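Long-range contacts in SorB (Sorangium cellulosum, PDB 6B2V), which contributes a pyran synthase domain, the part described here, to module nine of the trans-acyltransferase polyketide assembly line of the sorangicin pathway: residues P139-A144 / W240-P245; A249-R254 / Y268-V273; G84-L89 / L129-E134; P63-L68 / F203-N208. One frame throughout, in Å; residues are numbered along the deposited sequence.

Contact 1 of 4, residues P139-A144 / W240-P245; sequences PARPPA and WIYSDP
Pro139 points CD, with CG beside it, at one face of the Trp240 indole. Its CD sits 3.2 Å from Trp240 CE2 and 3.5 Å from the centroid of the five-membered ring, a CH-pi contact, and the two side chains cross at about a right angle. The carbonyl of the same proline serves a second aromatic: Tyr242 OH donates to Pro139 O over 3.0 Å. The oxygen lies near the plane of the tyrosine ring, at its edge, whereas the hydroxyl stands 44° out of the carbonyl plane, so the bond does not follow a lone pair. Past Ala140, Arg141 runs over one face of Tyr242. CG is 4.0 Å from the centroid of the Tyr242 ring and 14° off its normal, again CH-pi geometry. That CG stands opposite the backbone N (chi1 -169°), which carries the chain over the ring before it bends at chi3; arginine and tyrosine slide past each other in opposite directions, bringing NE to 3.7 Å from Tyr242 CB. The guanidinium approaches Ser243 OG at an angle too poor for a hydrogen bond; its firm polar partner is the carbonyl of Cys279, which receives NE. Pro142 then adds its CD, 3.8 Å from Tyr242 CE2, on an oblique line. Trp240 and Tyr242 are themselves held by backbone hydrogen bonds to Ala282 and Leu280 of strand 279-289. A proline-rich linker passing across the end of strand 232-241 in this way fits the double-hotdog architecture of polyketide dehydratase-type domains, in which such a connection joins the predicted N-terminal and C-terminal hotdog folds.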
loop_
_atom_site.group_PDB
_atom_site.type_symbol
_atom_site.label_atom_id
_atom_site.label_comp_id
_atom_site.label_asym_id
_atom_site.label_seq_id
_atom_site.Cartn_x
_atom_site.Cartn_y
_atom_site.Cartn_z
ATOM N N PRO A 139 -4.006 -17.320 1.756
ATOM C CA PRO A 139 -5.403 -17.711 1.840
ATOM C C PRO A 139 -5.956 -17.791 0.432
ATOM O O PRO A 139 -5.537 -17.097 -0.446
ATOM C CB PRO A 139 -6.081 -16.543 2.544
ATOM C CG PRO A 139 -5.013 -15.723 3.105
ATOM C CD PRO A 139 -3.736 -16.056 2.445
ATOM N N ALA A 140 -6.992 -18.581 0.259
ATOM C CA ALA A 140 -7.582 -18.726 -1.032
ATOM C C ALA A 140 -8.106 -17.377 -1.450
ATOM O O ALA A 140 -8.583 -16.633 -0.673
ATOM C CB ALA A 140 -8.723 -19.727 -0.996
ATOM N N ARG A 141 -8.009 -17.145 -2.732
ATOM C CA ARG A 141 -8.457 -15.927 -3.327
ATOM C C ARG A 141 -9.914 -15.848 -2.965
ATOM O O ARG A 141 -10.637 -16.740 -3.131
ATOM C CB ARG A 141 -8.316 -16.059 -4.847
ATOM C CG ARG A 141 -8.510 -14.780 -5.615
ATOM C CD ARG A 141 -8.454 -14.931 -7.120
ATOM N NE ARG A 141 -7.951 -13.771 -7.786
ATOM C CZ ARG A 141 -7.959 -13.601 -9.092
ATOM N NH1 ARG A 141 -8.494 -14.521 -9.868
ATOM N NH2 ARG A 141 -7.433 -12.527 -9.619
ATOM N N PRO A 142 -10.355 -14.676 -2.603
ATOM C CA PRO A 142 -11.742 -14.457 -2.275
ATOM C C PRO A 142 -12.558 -14.671 -3.507
ATOM O O PRO A 142 -12.143 -14.530 -4.617
ATOM C CB PRO A 142 -11.799 -12.966 -1.943
ATOM C CG PRO A 142 -10.453 -12.589 -1.592
ATOM C CD PRO A 142 -9.506 -13.558 -2.230
ATOM N N PRO A 143 -13.821 -14.917 -3.273
ATOM C CA PRO A 143 -14.760 -15.057 -4.366
ATOM C C PRO A 143 -14.917 -13.707 -5.083
ATOM O O PRO A 143 -14.634 -12.708 -4.558
ATOM C CB PRO A 143 -16.083 -15.379 -3.694
ATOM C CG PRO A 143 -15.741 -15.752 -2.346
ATOM C CD PRO A 143 -14.446 -15.124 -1.973
ATOM N N ALA A 144 -15.409 -13.752 -6.295
ATOM C CA ALA A 144 -15.586 -12.513 -7.029
ATOM C C ALA A 144 -16.574 -11.606 -6.313
ATOM O O ALA A 144 -17.520 -12.056 -5.830
ATOM C CB ALA A 144 -16.064 -12.770 -8.437
ATOM N N TRP A 240 -2.055 -9.632 0.210
ATOM C CA TRP A 240 -1.961 -10.800 -0.640
ATOM C C TRP A 240 -2.091 -10.377 -2.098
ATOM O O TRP A 240 -2.975 -9.721 -2.412
ATOM C CB TRP A 240 -3.041 -11.825 -0.265
ATOM C CG TRP A 240 -2.962 -12.294 1.154
ATOM C CD1 TRP A 240 -3.868 -12.091 2.114
ATOM C CD2 TRP A 240 -1.903 -13.036 1.750
ATOM N NE1 TRP A 240 -3.468 -12.662 3.277
ATOM C CE2 TRP A 240 -2.255 -13.253 3.079
ATOM C CE3 TRP A 240 -0.705 -13.542 1.286
ATOM C CZ2 TRP A 240 -1.431 -13.936 3.954
ATOM C CZ3 TRP A 240 0.109 -14.220 2.185
ATOM C CH2 TRP A 240 -0.275 -14.418 3.471
ATOM N N ILE A 241 -1.171 -10.790 -2.947
ATOM C CA ILE A 241 -1.139 -10.414 -4.319
ATOM C C ILE A 241 -1.577 -11.592 -5.190
ATOM O O ILE A 241 -0.928 -12.585 -5.197
ATOM C CB ILE A 241 0.330 -10.136 -4.660
ATOM C CG1 ILE A 241 0.886 -9.032 -3.767
ATOM C CG2 ILE A 241 0.447 -9.750 -6.097
ATOM C CD1 ILE A 241 2.399 -9.088 -3.633
ATOM N N TYR A 242 -2.703 -11.484 -5.865
ATOM C CA TYR A 242 -3.203 -12.595 -6.670
ATOM C C TYR A 242 -2.945 -12.514 -8.164
ATOM O O TYR A 242 -2.689 -13.479 -8.781
ATOM C CB TYR A 242 -4.695 -12.816 -6.384
ATOM C CG TYR A 242 -4.999 -13.189 -4.964
ATOM C CD1 TYR A 242 -4.755 -14.443 -4.500
ATOM C CD2 TYR A 242 -5.549 -12.283 -4.084
ATOM C CE1 TYR A 242 -5.048 -14.783 -3.206
ATOM C CE2 TYR A 242 -5.837 -12.613 -2.798
ATOM C CZ TYR A 242 -5.561 -13.867 -2.366
ATOM O OH TYR A 242 -5.851 -14.209 -1.092
ATOM N N SER A 243 -3.018 -11.324 -8.683
ATOM C CA SER A 243 -2.767 -11.086 -10.089
ATOM C C SER A 243 -2.420 -9.619 -10.379
ATOM O O SER A 243 -2.451 -8.848 -9.517
ATOM C CB SER A 243 -3.881 -11.649 -10.946
ATOM O OG SER A 243 -4.926 -10.814 -10.906
ATOM N N ASP A 244 -2.116 -9.267 -11.611
ATOM C CA ASP A 244 -1.667 -7.920 -11.899
ATOM C C ASP A 244 -2.694 -6.877 -11.513
ATOM O O ASP A 244 -3.745 -6.833 -12.052
ATOM C CB ASP A 244 -1.441 -7.838 -13.427
ATOM C CG ASP A 244 -0.788 -6.521 -13.906
ATOM O OD1 ASP A 244 -0.653 -5.569 -13.234
ATOM O OD2 ASP A 244 -0.409 -6.500 -15.059
ATOM N N PRO A 245 -2.285 -5.946 -10.667
ATOM C CA PRO A 245 -3.162 -4.900 -10.174
ATOM C C PRO A 245 -3.568 -3.831 -11.192
ATOM O O PRO A 245 -4.515 -3.159 -11.086
ATOM C CB PRO A 245 -2.395 -4.277 -9.023
ATOM C CG PRO A 245 -1.035 -4.750 -9.116
ATOM C CD PRO A 245 -0.977 -5.918 -10.006
#

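Contact 2 of 4, residues A249-R254 / Y268-V273; sequences AYVHAR and YDVDLV
Val273 O takes two backbone donors from the opposite strand, Ala249 N at 2.9 Å and Tyr250 N at 3.1 Å, which marks a classic beta bulge. Beyond it the ladder is regular: Val273 N returns a bond to Tyr250 O, His252 and Asp271 exchange a pair, and Asp269 N reaches Arg254 O. CA-H...O contacts, such as Val251 CA to Asp271 O, fill the intervals.

This is the hairpin of strands 250-255 and 267-273, antiparallel at 167°, within the predicted C-terminal hotdog fold. Its apolar packing lies on the face of Val251, Ala253, Val270 and Leu272, where helix 207-225 meets Val251 and Val270. Val251 CG1 and Val270 CG2 are unusually close, 3.5 Å apart.

The other face, which also holds Tyr250, His252 and Val273, has a charged end at Arg254, Asp269 and Asp271. Arg254 CG lies between its own N and carbonyl carbon (chi1 63°), and the extended chain then brings one guanidinium face over Asp269 CB. NH1 forms a salt bridge to Asp271 OD1 at 3.3 Å, its hydrogen bond weak, with the oxygen near the guanidinium plane. A water accepts from Arg254 NE at 2.6 Å and donates to Asp269 OD2 at 2.7 Å, while Asp269 OD1 receives Gly285 N.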
loop_
_atom_site.group_PDB
_atom_site.type_symbol
_atom_site.label_atom_id
_atom_site.label_comp_id
_atom_site.label_asym_id
_atom_site.label_seq_id
_atom_site.Cartn_x
_atom_site.Cartn_y
_atom_site.Cartn_z
ATOM N N ALA A 249 -10.288 -2.091 -11.415
ATOM C CA ALA A 249 -11.442 -1.326 -11.761
ATOM C C ALA A 249 -12.211 -0.760 -10.566
ATOM O O ALA A 249 -12.870 0.219 -10.729
ATOM C CB ALA A 249 -12.372 -2.138 -12.628
ATOM N N TYR A 250 -12.133 -1.425 -9.417
ATOM C CA TYR A 250 -12.819 -0.948 -8.222
ATOM C C TYR A 250 -11.993 -1.209 -6.977
ATOM O O TYR A 250 -11.255 -2.118 -6.939
ATOM C CB TYR A 250 -14.184 -1.663 -8.015
ATOM C CG TYR A 250 -15.231 -1.300 -9.004
ATOM C CD1 TYR A 250 -15.978 -0.207 -8.791
ATOM C CD2 TYR A 250 -15.462 -2.022 -10.130
ATOM C CE1 TYR A 250 -16.936 0.185 -9.656
ATOM C CE2 TYR A 250 -16.442 -1.612 -11.040
ATOM C CZ TYR A 250 -17.147 -0.490 -10.773
ATOM O OH TYR A 250 -18.192 0.005 -11.553
ATOM N N VAL A 251 -12.189 -0.386 -5.962
ATOM C CA VAL A 251 -11.576 -0.548 -4.659
ATOM C C VAL A 251 -12.764 -0.627 -3.663
ATOM O O VAL A 251 -13.569 0.212 -3.653
ATOM C CB VAL A 251 -10.668 0.625 -4.328
ATOM C CG1 VAL A 251 -10.166 0.544 -2.909
ATOM C CG2 VAL A 251 -9.475 0.664 -5.240
ATOM N N HIS A 252 -12.773 -1.680 -2.865
ATOM C CA HIS A 252 -13.790 -1.993 -1.890
ATOM C C HIS A 252 -13.172 -2.057 -0.512
ATOM O O HIS A 252 -12.494 -2.933 -0.222
ATOM C CB HIS A 252 -14.414 -3.338 -2.224
ATOM C CG HIS A 252 -15.535 -3.734 -1.310
ATOM N ND1 HIS A 252 -15.744 -5.024 -0.895
ATOM C CD2 HIS A 252 -16.482 -2.990 -0.706
ATOM C CE1 HIS A 252 -16.777 -5.047 -0.081
ATOM N NE2 HIS A 252 -17.269 -3.829 0.012
ATOM N N ALA A 253 -13.521 -1.072 0.291
ATOM C CA ALA A 253 -13.055 -0.921 1.651
ATOM C C ALA A 253 -14.182 -0.985 2.665
ATOM O O ALA A 253 -15.225 -0.491 2.448
ATOM C CB ALA A 253 -12.431 0.459 1.814
ATOM N N ARG A 254 -13.846 -1.236 3.992
ATOM C CA ARG A 254 -14.816 -1.807 4.888
ATOM C C ARG A 254 -14.141 -2.122 6.216
ATOM O O ARG A 254 -12.998 -2.305 6.299
ATOM C CB ARG A 254 -15.453 -3.106 4.299
ATOM C CG ARG A 254 -14.494 -4.232 4.069
ATOM C CD ARG A 254 -15.145 -5.445 3.402
ATOM N NE ARG A 254 -14.179 -6.516 3.249
ATOM C CZ ARG A 254 -13.325 -6.600 2.263
ATOM N NH1 ARG A 254 -12.443 -7.586 2.239
ATOM N NH2 ARG A 254 -13.337 -5.681 1.338
ATOM N N TYR A 268 -9.303 -1.636 8.967
ATOM C CA TYR A 268 -10.016 -1.794 7.735
ATOM C C TYR A 268 -9.444 -2.887 6.806
ATOM O O TYR A 268 -8.314 -3.139 6.765
ATOM C CB TYR A 268 -9.992 -0.419 7.007
ATOM C CG TYR A 268 -10.761 0.611 7.813
ATOM C CD1 TYR A 268 -10.164 1.292 8.846
ATOM C CD2 TYR A 268 -12.091 0.791 7.622
ATOM C CE1 TYR A 268 -10.874 2.115 9.658
ATOM C CE2 TYR A 268 -12.805 1.635 8.426
ATOM C CZ TYR A 268 -12.186 2.300 9.454
ATOM O OH TYR A 268 -12.881 3.156 10.252
ATOM N N ASP A 269 -10.350 -3.458 6.042
ATOM C CA ASP A 269 -10.024 -4.399 4.982
ATOM C C ASP A 269 -10.298 -3.667 3.640
ATOM O O ASP A 269 -11.235 -2.925 3.558
ATOM C CB ASP A 269 -10.871 -5.676 5.049
ATOM C CG ASP A 269 -10.605 -6.514 6.287
ATOM O OD1 ASP A 269 -9.547 -6.478 6.812
ATOM O OD2 ASP A 269 -11.532 -7.167 6.700
ATOM N N VAL A 270 -9.407 -3.793 2.665
ATOM C CA VAL A 270 -9.649 -3.166 1.394
ATOM C C VAL A 270 -9.134 -4.038 0.241
ATOM O O VAL A 270 -8.046 -4.419 0.248
ATOM C CB VAL A 270 -9.146 -1.709 1.370
ATOM C CG1 VAL A 270 -7.668 -1.572 1.612
ATOM C CG2 VAL A 270 -9.476 -1.079 0.064
ATOM N N ASP A 271 -9.957 -4.255 -0.767
ATOM C CA ASP A 271 -9.563 -5.052 -1.881
ATOM C C ASP A 271 -9.578 -4.244 -3.175
ATOM O O ASP A 271 -10.356 -3.368 -3.354
ATOM C CB ASP A 271 -10.520 -6.220 -2.173
ATOM C CG ASP A 271 -10.456 -7.326 -1.119
ATOM O OD1 ASP A 271 -10.078 -7.037 -0.065
ATOM O OD2 ASP A 271 -10.719 -8.449 -1.361
ATOM N N LEU A 272 -8.650 -4.623 -4.040
ATOM C CA LEU A 272 -8.567 -4.112 -5.383
ATOM C C LEU A 272 -9.092 -5.248 -6.276
ATOM O O LEU A 272 -8.605 -6.283 -6.288
ATOM C CB LEU A 272 -7.146 -3.763 -5.796
ATOM C CG LEU A 272 -6.970 -3.322 -7.262
ATOM C CD1 LEU A 272 -7.636 -1.980 -7.520
ATOM C CD2 LEU A 272 -5.525 -3.198 -7.605
ATOM N N VAL A 273 -10.124 -4.943 -7.032
ATOM C CA VAL A 273 -10.738 -5.894 -7.908
ATOM C C VAL A 273 -10.807 -5.400 -9.362
ATOM O O VAL A 273 -10.796 -4.270 -9.619
ATOM C CB VAL A 273 -12.176 -6.299 -7.486
ATOM C CG1 VAL A 273 -12.193 -6.807 -6.058
ATOM C CG2 VAL A 273 -13.168 -5.167 -7.627
HETATM O O HOH W 1 -13.954 -7.520 5.663
#

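Contact 3 of 4, residues G84-L89 / L129-E134; sequences GIRNAL and LLVFDE
The guanidinium of Arg86 meets Leu129 obliquely, NH1 lying 3.9 Å from Leu129 CD1, while the amide of Asn87 brings ND2 to 3.6 Å from that same methyl. Leu129 CD1 therefore touches two polar side chains by van der Waals contact alone; Asn87 and Leu129 lie side by side and point the same way. The framework is an antiparallel strand pair of the predicted N-terminal hotdog fold, 84-86 against 129-132, with local axes at 137°. Such an angle reflects a strong local twist or coiling of the pair. Gly84 and Val131 form the first hydrogen-bonded pair: Val131 N donates to Gly84 O at 2.9 Å, but the return bond from Gly84 N to Val131 O is weak at 3.4 Å. Arg86 and Leu129 form the other, with Leu129 N reaching Arg86 O at 3.0 Å. On the face of these two pairs, the aliphatic start of Arg86 passes Val131, CG to CG2 being 3.8 Å, before the chain bends at chi3 (57°). Trp240 of strand 232-241 packs on both residues. On the reverse face Ile85 and Leu130 run alongside each other and both touch Tyr116. The strand turns a corner at Asn87, whose positive phi of 53° accompanies a G1 beta bulge: Asn87 and Ala88 both face Leu236. Just before that corner, Leu129 O accepts the backbone N-H of Arg86 at 2.9 Å and also receives a CA-H...O contact from Ile85 CA at 3.3 Å.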
loop_
_atom_site.group_PDB
_atom_site.type_symbol
_atom_site.label_atom_id
_atom_site.label_comp_id
_atom_site.label_asym_id
_atom_site.label_seq_id
_atom_site.Cartn_x
_atom_site.Cartn_y
_atom_site.Cartn_z
ATOM N N GLY A 84 2.976 -12.731 -0.565
ATOM C CA GLY A 84 2.418 -11.620 0.145
ATOM C C GLY A 84 3.290 -11.112 1.250
ATOM O O GLY A 84 4.398 -11.495 1.357
ATOM N N ILE A 85 2.716 -10.196 2.021
ATOM C CA ILE A 85 3.346 -9.545 3.147
ATOM C C ILE A 85 2.452 -9.631 4.369
ATOM O O ILE A 85 1.327 -9.494 4.279
ATOM C CB ILE A 85 3.728 -8.088 2.810
ATOM C CG1 ILE A 85 4.950 -8.068 1.914
ATOM C CG2 ILE A 85 4.062 -7.258 4.046
ATOM C CD1 ILE A 85 5.278 -6.733 1.311
ATOM N N ARG A 86 3.039 -9.915 5.511
ATOM C CA ARG A 86 2.296 -9.975 6.753
ATOM C C ARG A 86 2.937 -9.061 7.797
ATOM O O ARG A 86 4.085 -8.805 7.743
ATOM C CB ARG A 86 2.220 -11.400 7.333
ATOM C CG ARG A 86 1.193 -12.280 6.671
ATOM C CD ARG A 86 1.109 -13.691 7.207
ATOM N NE ARG A 86 0.852 -13.635 8.592
ATOM C CZ ARG A 86 1.687 -14.074 9.497
ATOM N NH1 ARG A 86 2.808 -14.639 9.134
ATOM N NH2 ARG A 86 1.393 -13.949 10.760
ATOM N N ASN A 87 2.113 -8.579 8.694
ATOM C CA ASN A 87 2.608 -7.796 9.803
ATOM C C ASN A 87 3.494 -6.624 9.443
ATOM O O ASN A 87 4.520 -6.442 10.000
ATOM C CB ASN A 87 3.310 -8.719 10.789
ATOM C CG ASN A 87 2.407 -9.758 11.345
ATOM O OD1 ASN A 87 1.239 -9.589 11.454
ATOM N ND2 ASN A 87 2.985 -10.831 11.749
ATOM N N ALA A 88 3.041 -5.830 8.495
ATOM C CA ALA A 88 3.745 -4.658 8.103
ATOM C C ALA A 88 3.513 -3.544 9.124
ATOM O O ALA A 88 2.476 -3.453 9.680
ATOM C CB ALA A 88 3.295 -4.214 6.730
ATOM N N LEU A 89 4.576 -2.798 9.357
ATOM C CA LEU A 89 4.611 -1.688 10.250
ATOM C C LEU A 89 5.354 -0.557 9.624
ATOM O O LEU A 89 6.290 -0.752 8.964
ATOM C CB LEU A 89 5.292 -2.084 11.575
ATOM C CG LEU A 89 5.638 -1.016 12.614
ATOM C CD1 LEU A 89 4.363 -0.525 13.243
ATOM C CD2 LEU A 89 6.559 -1.647 13.646
ATOM N N LEU A 129 6.992 -8.880 7.218
ATOM C CA LEU A 129 7.326 -10.237 6.848
ATOM C C LEU A 129 6.947 -10.535 5.408
ATOM O O LEU A 129 5.867 -10.324 5.050
ATOM C CB LEU A 129 6.553 -11.220 7.702
ATOM C CG LEU A 129 6.759 -11.248 9.203
ATOM C CD1 LEU A 129 5.733 -12.151 9.853
ATOM C CD2 LEU A 129 8.147 -11.727 9.548
ATOM N N LEU A 130 7.877 -11.036 4.637
ATOM C CA LEU A 130 7.602 -11.463 3.293
ATOM C C LEU A 130 7.269 -12.947 3.338
ATOM O O LEU A 130 8.049 -13.711 3.809
ATOM C CB LEU A 130 8.808 -11.201 2.410
ATOM C CG LEU A 130 9.106 -9.760 2.061
ATOM C CD1 LEU A 130 10.575 -9.520 1.967
ATOM C CD2 LEU A 130 8.500 -9.337 0.746
ATOM N N VAL A 131 6.095 -13.304 2.839
ATOM C CA VAL A 131 5.606 -14.654 2.853
ATOM C C VAL A 131 5.855 -15.309 1.504
ATOM O O VAL A 131 5.429 -14.826 0.502
ATOM C CB VAL A 131 4.101 -14.650 3.082
ATOM C CG1 VAL A 131 3.555 -16.055 3.136
ATOM C CG2 VAL A 131 3.751 -13.860 4.336
ATOM N N PHE A 132 6.562 -16.411 1.570
ATOM C CA PHE A 132 6.945 -17.154 0.420
ATOM C C PHE A 132 5.790 -17.956 -0.102
ATOM O O PHE A 132 4.869 -18.247 0.555
ATOM C CB PHE A 132 8.056 -18.130 0.801
ATOM C CG PHE A 132 9.432 -17.526 0.907
ATOM C CD1 PHE A 132 9.650 -16.200 0.766
ATOM C CD2 PHE A 132 10.510 -18.323 1.182
ATOM C CE1 PHE A 132 10.901 -15.676 0.873
ATOM C CE2 PHE A 132 11.770 -17.825 1.272
ATOM C CZ PHE A 132 11.972 -16.495 1.115
ATOM N N ASP A 133 5.906 -18.321 -1.357
ATOM C CA ASP A 133 4.950 -19.176 -1.994
ATOM C C ASP A 133 5.029 -20.604 -1.419
ATOM O O ASP A 133 4.099 -21.316 -1.539
ATOM C CB ASP A 133 5.145 -19.196 -3.499
ATOM C CG ASP A 133 4.531 -18.044 -4.169
ATOM O OD1 ASP A 133 3.432 -17.662 -3.868
ATOM O OD2 ASP A 133 5.135 -17.514 -5.063
ATOM N N GLU A 134 6.173 -20.990 -0.881
ATOM C CA GLU A 134 6.406 -22.339 -0.307
ATOM C C GLU A 134 6.866 -22.291 1.148
ATOM O O GLU A 134 7.740 -21.545 1.472
ATOM C CB GLU A 134 7.404 -23.175 -1.086
ATOM C CG GLU A 134 6.965 -23.589 -2.454
ATOM C CD GLU A 134 5.711 -24.417 -2.495
ATOM O OE1 GLU A 134 5.355 -25.022 -1.530
ATOM O OE2 GLU A 134 5.082 -24.474 -3.525
#

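Contact 4 of 4, residues P63-L68 / F203-N208; sequences PAVAYL and FLLDPN
Pro207 sits in a shallow hollow formed by Pro63, Val65 and Ala66 where helix 64-77 begins. Its CG lies 4.1 Å from Ala66 CB, its CB lies 4.4 Å from Pro63 CG, and its backbone is met by Val65. The methyl of Ala66 is small, consistent with the 5.6 Å separation of Ala66 CA and Pro207 CA. Val65 divides its two branches between neighbours. CG1, placed by a chi1 of 82° between the backbone nitrogen and the carbonyl carbon, leans on Pro207 O at 3.8 Å, whereas CG2 meets Leu205 CD2 at 4.1 Å, the valine and leucine side chains crossing at about a right angle. No direct hydrogen bond spans the segments. A water instead bridges two main-chain carbonyls, donating to Leu205 O at 2.8 Å and weakly to Val65 O. Within 203-208, Pro207 rests its CD over the centre of the Phe203 ring, so this residue is packed from its own segment as well as from the helix. Asp206 occupies the N-cap of helix 207-225: its OD1 uses the anti lone pair to accept Asn208 N at 2.9 Å, fixing the start of the helix beside the contact. The loop leading there is tied down by Glu69, whose carboxylate accepts Leu204 N and Leu205 N. Here the helix starts of the two predicted hotdog folds meet, 64-77 from the N-terminal and 207-225 from the C-terminal one, while Leu68 packs on Ile85 and Ala88 of strand 82-90 and Tyr67 reaches strand 123-132.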
loop_
_atom_site.group_PDB
_atom_site.type_symbol
_atom_site.label_atom_id
_atom_site.label_comp_id
_atom_site.label_asym_id
_atom_site.label_seq_id
_atom_site.Cartn_x
_atom_site.Cartn_y
_atom_site.Cartn_z
ATOM N N PRO A 63 5.977 7.125 0.060
ATOM C CA PRO A 63 4.704 6.543 0.409
ATOM C C PRO A 63 4.834 5.247 1.146
ATOM O O PRO A 63 5.643 4.441 0.820
ATOM C CB PRO A 63 4.016 6.314 -0.947
ATOM C CG PRO A 63 4.745 7.143 -1.883
ATOM C CD PRO A 63 6.145 7.200 -1.386
ATOM N N ALA A 64 3.891 5.020 2.028
ATOM C CA ALA A 64 3.876 3.800 2.823
ATOM C C ALA A 64 3.839 2.558 1.934
ATOM O O ALA A 64 4.525 1.616 2.100
ATOM C CB ALA A 64 2.659 3.799 3.737
ATOM N N VAL A 65 3.036 2.672 0.902
ATOM C CA VAL A 65 2.837 1.625 -0.034
ATOM C C VAL A 65 4.084 1.285 -0.833
ATOM O O VAL A 65 4.222 0.225 -1.306
ATOM C CB VAL A 65 1.558 1.895 -0.871
ATOM C CG1 VAL A 65 1.783 2.840 -2.021
ATOM C CG2 VAL A 65 0.724 0.684 -1.134
ATOM N N ALA A 66 4.943 2.269 -1.048
ATOM C CA ALA A 66 6.189 2.069 -1.776
ATOM C C ALA A 66 7.163 1.179 -1.027
ATOM O O ALA A 66 7.953 0.557 -1.619
ATOM C CB ALA A 66 6.833 3.366 -2.199
ATOM N N TYR A 67 7.091 1.171 0.298
ATOM C CA TYR A 67 7.952 0.296 1.069
ATOM C C TYR A 67 7.622 -1.155 0.815
ATOM O O TYR A 67 8.466 -1.992 0.868
ATOM C CB TYR A 67 7.857 0.605 2.565
ATOM C CG TYR A 67 8.372 1.980 3.002
ATOM C CD1 TYR A 67 9.708 2.219 3.126
ATOM C CD2 TYR A 67 7.517 2.954 3.378
ATOM C CE1 TYR A 67 10.167 3.439 3.524
ATOM C CE2 TYR A 67 7.958 4.175 3.772
ATOM C CZ TYR A 67 9.279 4.422 3.860
ATOM O OH TYR A 67 9.670 5.637 4.301
ATOM N N LEU A 68 6.343 -1.437 0.650
ATOM C CA LEU A 68 5.892 -2.772 0.395
ATOM C C LEU A 68 6.420 -3.230 -0.937
ATOM O O LEU A 68 6.853 -4.301 -1.071
ATOM C CB LEU A 68 4.366 -2.870 0.397
ATOM C CG LEU A 68 3.665 -2.496 1.701
ATOM C CD1 LEU A 68 2.173 -2.540 1.578
ATOM C CD2 LEU A 68 4.113 -3.360 2.857
ATOM N N PHE A 203 7.361 -1.651 -11.909
ATOM C CA PHE A 203 6.601 -1.774 -10.681
ATOM C C PHE A 203 5.554 -2.889 -10.753
ATOM O O PHE A 203 4.936 -3.011 -11.767
ATOM C CB PHE A 203 5.800 -0.499 -10.423
ATOM C CG PHE A 203 6.576 0.677 -9.909
ATOM C CD1 PHE A 203 7.263 0.636 -8.732
ATOM C CD2 PHE A 203 6.518 1.865 -10.554
ATOM C CE1 PHE A 203 7.910 1.740 -8.255
ATOM C CE2 PHE A 203 7.171 2.966 -10.102
ATOM C CZ PHE A 203 7.870 2.900 -8.942
ATOM N N LEU A 204 5.416 -3.721 -9.741
ATOM C CA LEU A 204 4.309 -4.643 -9.703
ATOM C C LEU A 204 3.138 -3.781 -9.205
ATOM O O LEU A 204 2.149 -3.624 -9.886
ATOM C CB LEU A 204 4.552 -5.803 -8.807
ATOM C CG LEU A 204 3.395 -6.775 -8.644
ATOM C CD1 LEU A 204 2.733 -7.149 -9.948
ATOM C CD2 LEU A 204 3.848 -8.010 -7.927
ATOM N N LEU A 205 3.324 -3.163 -8.048
ATOM C CA LEU A 205 2.370 -2.182 -7.556
ATOM C C LEU A 205 2.996 -0.768 -7.596
ATOM O O LEU A 205 3.732 -0.433 -6.741
ATOM C CB LEU A 205 1.935 -2.482 -6.136
ATOM C CG LEU A 205 0.828 -1.611 -5.544
ATOM C CD1 LEU A 205 -0.434 -1.635 -6.386
ATOM C CD2 LEU A 205 0.534 -2.043 -4.141
ATOM N N ASP A 206 2.630 0.022 -8.591
ATOM C CA ASP A 206 3.037 1.391 -8.716
ATOM C C ASP A 206 2.434 2.110 -7.511
ATOM O O ASP A 206 1.332 1.920 -7.182
ATOM C CB ASP A 206 2.421 2.016 -10.007
ATOM C CG ASP A 206 2.899 3.449 -10.322
ATOM O OD1 ASP A 206 2.751 4.418 -9.589
ATOM O OD2 ASP A 206 3.388 3.665 -11.380
ATOM N N PRO A 207 3.168 3.049 -6.968
ATOM C CA PRO A 207 2.698 3.764 -5.806
ATOM C C PRO A 207 1.414 4.519 -6.066
ATOM O O PRO A 207 0.675 4.667 -5.176
ATOM C CB PRO A 207 3.873 4.672 -5.471
ATOM C CG PRO A 207 5.024 3.887 -5.893
ATOM C CD PRO A 207 4.618 3.208 -7.145
ATOM N N ASN A 208 1.238 5.050 -7.246
ATOM C CA ASN A 208 0.009 5.769 -7.505
ATOM C C ASN A 208 -1.234 4.858 -7.424
ATOM O O ASN A 208 -2.252 5.273 -6.947
ATOM C CB ASN A 208 0.077 6.477 -8.854
ATOM C CG ASN A 208 0.924 7.743 -8.814
ATOM O OD1 ASN A 208 1.105 8.300 -7.807
ATOM N ND2 ASN A 208 1.449 8.129 -9.936
HETATM O O HOH W 2 3.783 0.935 -4.280
#

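Contacts 2 and 4 are buried, contact 3 partly so, and contact 1 lies at the surface. Two are ladders, each within one predicted hotdog fold, contact 3 in the N-terminal and contact 2 in the C-terminal one; their centres are about 19 Å apart. Contact 4 joins the two predicted folds by apolar packing with one bridging water, whereas contact 1 lays the linker on aromatic rings. Strand 232-241 joins contact 1 to contact 3 through Trp240, which packs on Gly84, Arg86 and Val131; the loop after it brings Pro245 to Leu272 of contact 2 and Leu205 of contact 4. Leu68 of contact 4 touches Ile85 and Ala88 in contact 3.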